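Local coordinates for protein nine-heme cytochrome c (Desulfovibrio desulfuricans, PDB 1OFW) that carries electrons in the periplasm through nine covalently bound c-type hemes and may form part of a transmembrane redox complex serving sulfate reduction, at residues A[12-17]-A[35-40]. Sequence-based numbering, arbitrary orientation.
Sequences SAIVMF and FNHLIH. With HEC (heme c), chain C.
Phe35 slips its ring beneath the heme rim, with methyl CMD over one face and CE2 3.6 Å from heme C2D; CG anti to the backbone N (chi1 176°) sends it there. Beside it, pointing the same way, runs Met16, whose SD meets Phe35 CB at 3.7 Å and makes an oblique Met-aromatic contact with the ring. Its chain bends at chi3 (69°), bringing CE beside a heme propionate. Ile14 reaches the same side of the ribbon: its CD1 lies at the Phe35 ring edge, 3.9 Å from His37 CD2, and packs on heme CHA. The rim of Phe35 overlaps His40: CE1 stands over the centre of one imidazole face, 3.3 Å above its plane.

The backbones are joined as an antiparallel hydrogen-bonded pair, Phe35 N giving to Ile14 O (2.9 Å) and Ile14 N to Phe35 O. Leu38 N then donates to Ser12 O at 3.0 Å, in the carbonyl plane on a lone pair, tying the first turn of the helix to the residue just ahead of strand 13-16. Asn36 is the N-cap: OD1 accepts from Ile39 N, and a water bridges it to Ser12 OG, which also bonds Glu4 O. Asn36 O is gripped twice, by His40 N and by His40 ND1 (2.9 Å). This oxygen lies almost in the imidazole plane, while ND1 approaches from above the Asn36 carbonyl plane; the bond fixes the rotation of an imidazole whose NE2 ligates a second heme iron.

His37 NE2 binds the iron at 2.0 Å, opposite His51, while ND1 bonds Glu41, which probably strengthens the imidazole as a donor. The ribbon thus probably helps to set axial ligands of hemes 1 and 3 in this cytochrome c3-like cluster: strand 13-16 pairs with strand 33-36, which leads directly into helix 37-43, and helix 152-164 packs on Ala13 and Val15.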
ATOM      1  N   SER A  12     -15.416   3.404  17.114  1.00 14.49           N
ATOM      2  CA  SER A  12     -14.859   2.178  16.551  1.00 14.56           C
ATOM      3  C   SER A  12     -14.427   2.420  15.129  1.00 14.35           C
ATOM      4  O   SER A  12     -13.354   1.974  14.704  1.00 15.17           O
ATOM      5  CB  SER A  12     -15.924   1.067  16.632  1.00 17.07           C
ATOM      6  OG  SER A  12     -15.340  -0.197  16.291  1.00 17.76           O
ATOM      7  N   ALA A  13     -15.289   3.101  14.398  1.00 14.59           N
ATOM      8  CA  ALA A  13     -15.016   3.546  13.036  1.00 15.40           C
ATOM      9  C   ALA A  13     -15.535   4.976  12.877  1.00 14.61           C
ATOM     10  O   ALA A  13     -16.537   5.297  13.500  1.00 15.66           O
ATOM     11  CB  ALA A  13     -15.621   2.609  12.009  1.00 15.08           C
ATOM     12  N   ILE A  14     -14.853   5.788  12.098  1.00 14.47           N
ATOM     13  CA  ILE A  14     -14.970   7.224  12.054  1.00 16.70           C
ATOM     14  C   ILE A  14     -15.021   7.695  10.605  1.00 15.08           C
ATOM     15  O   ILE A  14     -14.063   7.393   9.903  1.00 14.33           O
ATOM     16  CB  ILE A  14     -13.737   7.904  12.739  1.00 16.38           C
ATOM     17  CG1 ILE A  14     -13.550   7.503  14.198  1.00 24.29           C
ATOM     18  CG2 ILE A  14     -13.763   9.417  12.552  1.00 24.52           C
ATOM     19  CD1 ILE A  14     -12.193   7.781  14.828  1.00 22.74           C
ATOM     20  N   VAL A  15     -16.029   8.434  10.193  1.00 13.38           N
ATOM     21  CA  VAL A  15     -15.962   9.123   8.900  1.00 14.60           C
ATOM     22  C   VAL A  15     -15.155  10.425   9.064  1.00 16.65           C
ATOM     23  O   VAL A  15     -15.483  11.261   9.914  1.00 15.15           O
ATOM     24  CB  VAL A  15     -17.321   9.477   8.315  1.00 14.71           C
ATOM     25  CG1 VAL A  15     -17.149   9.948   6.882  1.00 15.88           C
ATOM     26  CG2 VAL A  15     -18.281   8.283   8.355  1.00 15.30           C
ATOM     27  N   MET A  16     -14.120  10.596   8.262  1.00 12.24           N
ATOM     28  CA  MET A  16     -13.262  11.752   8.191  1.00 13.63           C
ATOM     29  C   MET A  16     -13.571  12.564   6.948  1.00 16.83           C
ATOM     30  O   MET A  16     -13.532  12.108   5.805  1.00 14.10           O
ATOM     31  CB  MET A  16     -11.788  11.333   8.183  1.00 13.79           C
ATOM     32  CG  MET A  16     -11.405  10.481   9.394  1.00 13.02           C
ATOM     33  SD  MET A  16      -9.729   9.848   9.326  1.00 15.07           S
ATOM     34  CE  MET A  16      -8.790  11.353   9.526  1.00 15.16           C
ATOM     35  N   PHE A  17     -13.915  13.839   7.178  1.00 13.11           N
ATOM     36  CA  PHE A  17     -14.353  14.718   6.124  1.00 12.61           C
ATOM     37  C   PHE A  17     -13.346  15.797   5.791  1.00 13.75           C
ATOM     38  O   PHE A  17     -12.432  16.080   6.578  1.00 16.58           O
ATOM     39  CB  PHE A  17     -15.646  15.450   6.556  1.00 16.30           C
ATOM     40  CG  PHE A  17     -16.846  14.540   6.648  1.00 14.98           C
ATOM     41  CD1 PHE A  17     -17.161  13.932   7.848  1.00 13.98           C
ATOM     42  CD2 PHE A  17     -17.653  14.306   5.568  1.00 14.14           C
ATOM     43  CE1 PHE A  17     -18.255  13.124   7.906  1.00 13.41           C
ATOM     44  CE2 PHE A  17     -18.765  13.491   5.602  1.00 15.53           C
ATOM     45  CZ  PHE A  17     -19.075  12.903   6.815  1.00 15.21           C
ATOM     46  N   PHE A  35     -12.206   5.531   8.689  1.00 13.00           N
ATOM     47  CA  PHE A  35     -11.036   5.087   9.397  1.00 11.23           C
ATOM     48  C   PHE A  35     -11.472   4.114  10.483  1.00 14.60           C
ATOM     49  O   PHE A  35     -12.316   4.464  11.309  1.00 13.33           O
ATOM     50  CB  PHE A  35     -10.311   6.289   9.999  1.00 13.03           C
ATOM     51  CG  PHE A  35      -9.123   5.910  10.854  1.00 12.21           C
ATOM     52  CD1 PHE A  35      -7.955   5.416  10.283  1.00 12.90           C
ATOM     53  CD2 PHE A  35      -9.145   6.015  12.224  1.00 13.24           C
ATOM     54  CE1 PHE A  35      -6.870   5.072  11.027  1.00 11.87           C
ATOM     55  CE2 PHE A  35      -8.037   5.668  12.962  1.00 12.72           C
ATOM     56  CZ  PHE A  35      -6.885   5.167  12.406  1.00 11.42           C
ATOM     57  N   ASN A  36     -10.924   2.901  10.493  1.00 11.98           N
ATOM     58  CA  ASN A  36     -11.247   1.873  11.470  1.00 11.94           C
ATOM     59  C   ASN A  36     -10.307   1.987  12.652  1.00 13.18           C
ATOM     60  O   ASN A  36      -9.184   1.458  12.697  1.00 12.77           O
ATOM     61  CB  ASN A  36     -11.182   0.487  10.794  1.00 12.39           C
ATOM     62  CG  ASN A  36     -11.870  -0.551  11.663  1.00 15.25           C
ATOM     63  OD1 ASN A  36     -11.714  -0.488  12.881  1.00 14.00           O
ATOM     64  ND2 ASN A  36     -12.600  -1.491  11.053  1.00 17.50           N
ATOM     65  N   HIS A  37     -10.749   2.775  13.646  1.00 12.40           N
ATOM     66  CA  HIS A  37      -9.932   3.071  14.797  1.00 10.69           C
ATOM     67  C   HIS A  37      -9.679   1.821  15.626  1.00 12.88           C
ATOM     68  O   HIS A  37      -8.608   1.635  16.184  1.00 14.06           O
ATOM     69  CB  HIS A  37     -10.596   4.175  15.645  1.00 12.03           C
ATOM     70  CG  HIS A  37      -9.655   4.876  16.563  1.00 12.40           C
ATOM     71  ND1 HIS A  37      -9.143   4.362  17.727  1.00 13.86           N
ATOM     72  CD2 HIS A  37      -9.069   6.113  16.466  1.00 12.45           C
ATOM     73  CE1 HIS A  37      -8.326   5.231  18.293  1.00 12.47           C
ATOM     74  NE2 HIS A  37      -8.257   6.316  17.544  1.00 12.41           N
ATOM     75  N   LEU A  38     -10.705   0.971  15.693  1.00 14.06           N
ATOM     76  CA  LEU A  38     -10.598  -0.268  16.474  1.00 14.32           C
ATOM     77  C   LEU A  38      -9.426  -1.097  15.968  1.00 14.18           C
ATOM     78  O   LEU A  38      -8.626  -1.549  16.791  1.00 15.35           O
ATOM     79  CB  LEU A  38     -11.921  -1.015  16.388  1.00 15.39           C
ATOM     80  CG  LEU A  38     -11.972  -2.388  17.093  1.00 17.63           C
ATOM     81  CD1 LEU A  38     -12.110  -2.181  18.585  1.00 19.46           C
ATOM     82  CD2 LEU A  38     -13.075  -3.279  16.552  1.00 19.01           C
ATOM     83  N   ILE A  39      -9.361  -1.254  14.641  1.00 14.56           N
ATOM     84  CA  ILE A  39      -8.275  -2.096  14.099  1.00 14.64           C
ATOM     85  C   ILE A  39      -6.942  -1.479  14.395  1.00 15.83           C
ATOM     86  O   ILE A  39      -5.968  -2.144  14.799  1.00 16.15           O
ATOM     87  CB  ILE A  39      -8.496  -2.347  12.590  1.00 14.64           C
ATOM     88  CG1 ILE A  39      -9.527  -3.475  12.398  1.00 18.07           C
ATOM     89  CG2 ILE A  39      -7.225  -2.592  11.826  1.00 22.53           C
ATOM     90  CD1 ILE A  39     -10.084  -3.522  10.981  1.00 28.76           C
ATOM     91  N   HIS A  40      -6.859  -0.159  14.207  1.00 14.02           N
ATOM     92  CA  HIS A  40      -5.572   0.507  14.380  1.00 13.14           C
ATOM     93  C   HIS A  40      -5.111   0.534  15.838  1.00 15.87           C
ATOM     94  O   HIS A  40      -3.952   0.265  16.131  1.00 15.89           O
ATOM     95  CB  HIS A  40      -5.641   1.927  13.811  1.00 13.76           C
ATOM     96  CG  HIS A  40      -5.524   1.950  12.300  1.00 13.18           C
ATOM     97  ND1 HIS A  40      -6.583   1.722  11.440  1.00 14.52           N
ATOM     98  CD2 HIS A  40      -4.444   2.194  11.513  1.00 12.51           C
ATOM     99  CE1 HIS A  40      -6.151   1.814  10.191  1.00 13.68           C
ATOM    100  NE2 HIS A  40      -4.860   2.109  10.211  1.00 12.26           N
TER
HETATM  101 FE   HEC C1294      -7.078   7.919  17.844  1.00 13.23          FE
HETATM  102  CHA HEC C1294      -9.641   9.752  16.564  1.00 13.70           C
HETATM  103  CHB HEC C1294      -8.204   8.501  21.027  1.00 12.82           C
HETATM  104  CHC HEC C1294      -4.843   5.662  19.045  1.00 16.03           C
HETATM  105  CHD HEC C1294      -5.621   7.755  14.755  1.00 11.99           C
HETATM  106  NA  HEC C1294      -8.595   8.927  18.628  1.00 11.50           N
HETATM  107  C1A HEC C1294      -9.578   9.595  17.933  1.00 11.19           C
HETATM  108  C2A HEC C1294     -10.527  10.166  18.884  1.00 12.68           C
HETATM  109  C3A HEC C1294     -10.117   9.828  20.112  1.00 15.22           C
HETATM  110  C4A HEC C1294      -8.907   9.048  19.978  1.00 13.33           C
HETATM  111  CMA HEC C1294     -10.733  10.148  21.492  1.00 17.44           C
HETATM  112  CAA HEC C1294     -11.748  11.035  18.514  1.00 14.18           C
HETATM  113  CBA HEC C1294     -11.262  12.502  18.589  1.00 17.83           C
HETATM  114  CGA HEC C1294     -12.182  13.567  18.056  1.00 19.70           C
HETATM  115  O1A HEC C1294     -13.004  13.326  17.150  1.00 19.75           O
HETATM  116  O2A HEC C1294     -12.063  14.705  18.588  1.00 18.20           O
HETATM  117  NB  HEC C1294      -6.591   7.268  19.665  1.00 11.92           N
HETATM  118  C1B HEC C1294      -7.150   7.635  20.889  1.00 13.08           C
HETATM  119  C2B HEC C1294      -6.453   6.948  21.962  1.00 16.09           C
HETATM  120  C3B HEC C1294      -5.560   6.107  21.411  1.00 15.25           C
HETATM  121  C4B HEC C1294      -5.649   6.320  19.961  1.00 15.58           C
HETATM  122  CMB HEC C1294      -6.759   7.180  23.462  1.00 17.76           C
HETATM  123  CAB HEC C1294      -4.610   5.099  22.047  1.00 14.90           C
HETATM  124  CBB HEC C1294      -5.343   4.010  22.840  1.00 15.17           C
HETATM  125  NC  HEC C1294      -5.546   6.927  17.058  1.00 12.78           N
HETATM  126  C1C HEC C1294      -4.749   6.037  17.716  1.00 12.96           C
HETATM  127  C2C HEC C1294      -3.751   5.516  16.816  1.00 12.66           C
HETATM  128  C3C HEC C1294      -3.928   6.122  15.630  1.00 12.16           C
HETATM  129  C4C HEC C1294      -5.062   6.998  15.755  1.00 11.72           C
HETATM  130  CMC HEC C1294      -2.658   4.505  17.223  1.00 18.55           C
HETATM  131  CAC HEC C1294      -3.088   6.038  14.351  1.00 11.64           C
HETATM  132  CBC HEC C1294      -2.905   4.624  13.789  1.00 13.97           C
HETATM  133  ND  HEC C1294      -7.505   8.654  16.043  1.00 11.85           N
HETATM  134  C1D HEC C1294      -6.793   8.476  14.871  1.00 11.97           C
HETATM  135  C2D HEC C1294      -7.474   9.117  13.787  1.00 13.48           C
HETATM  136  C3D HEC C1294      -8.638   9.605  14.256  1.00 14.30           C
HETATM  137  C4D HEC C1294      -8.636   9.341  15.694  1.00 12.74           C
HETATM  138  CMD HEC C1294      -6.901   9.155  12.340  1.00 15.36           C
HETATM  139  CAD HEC C1294      -9.770  10.288  13.489  1.00 16.41           C
HETATM  140  CBD HEC C1294      -9.755  11.826  13.618  1.00 18.97           C
HETATM  141  CGD HEC C1294     -10.974  12.411  12.852  1.00 19.77           C
HETATM  142  O1D HEC C1294     -10.687  13.306  12.033  1.00 27.94           O
HETATM  143  O2D HEC C1294     -12.128  12.011  13.073  1.00 24.25           O
HETATM  144  O   HOH W   1     -14.540  -0.828  13.708  1.00 19.74           O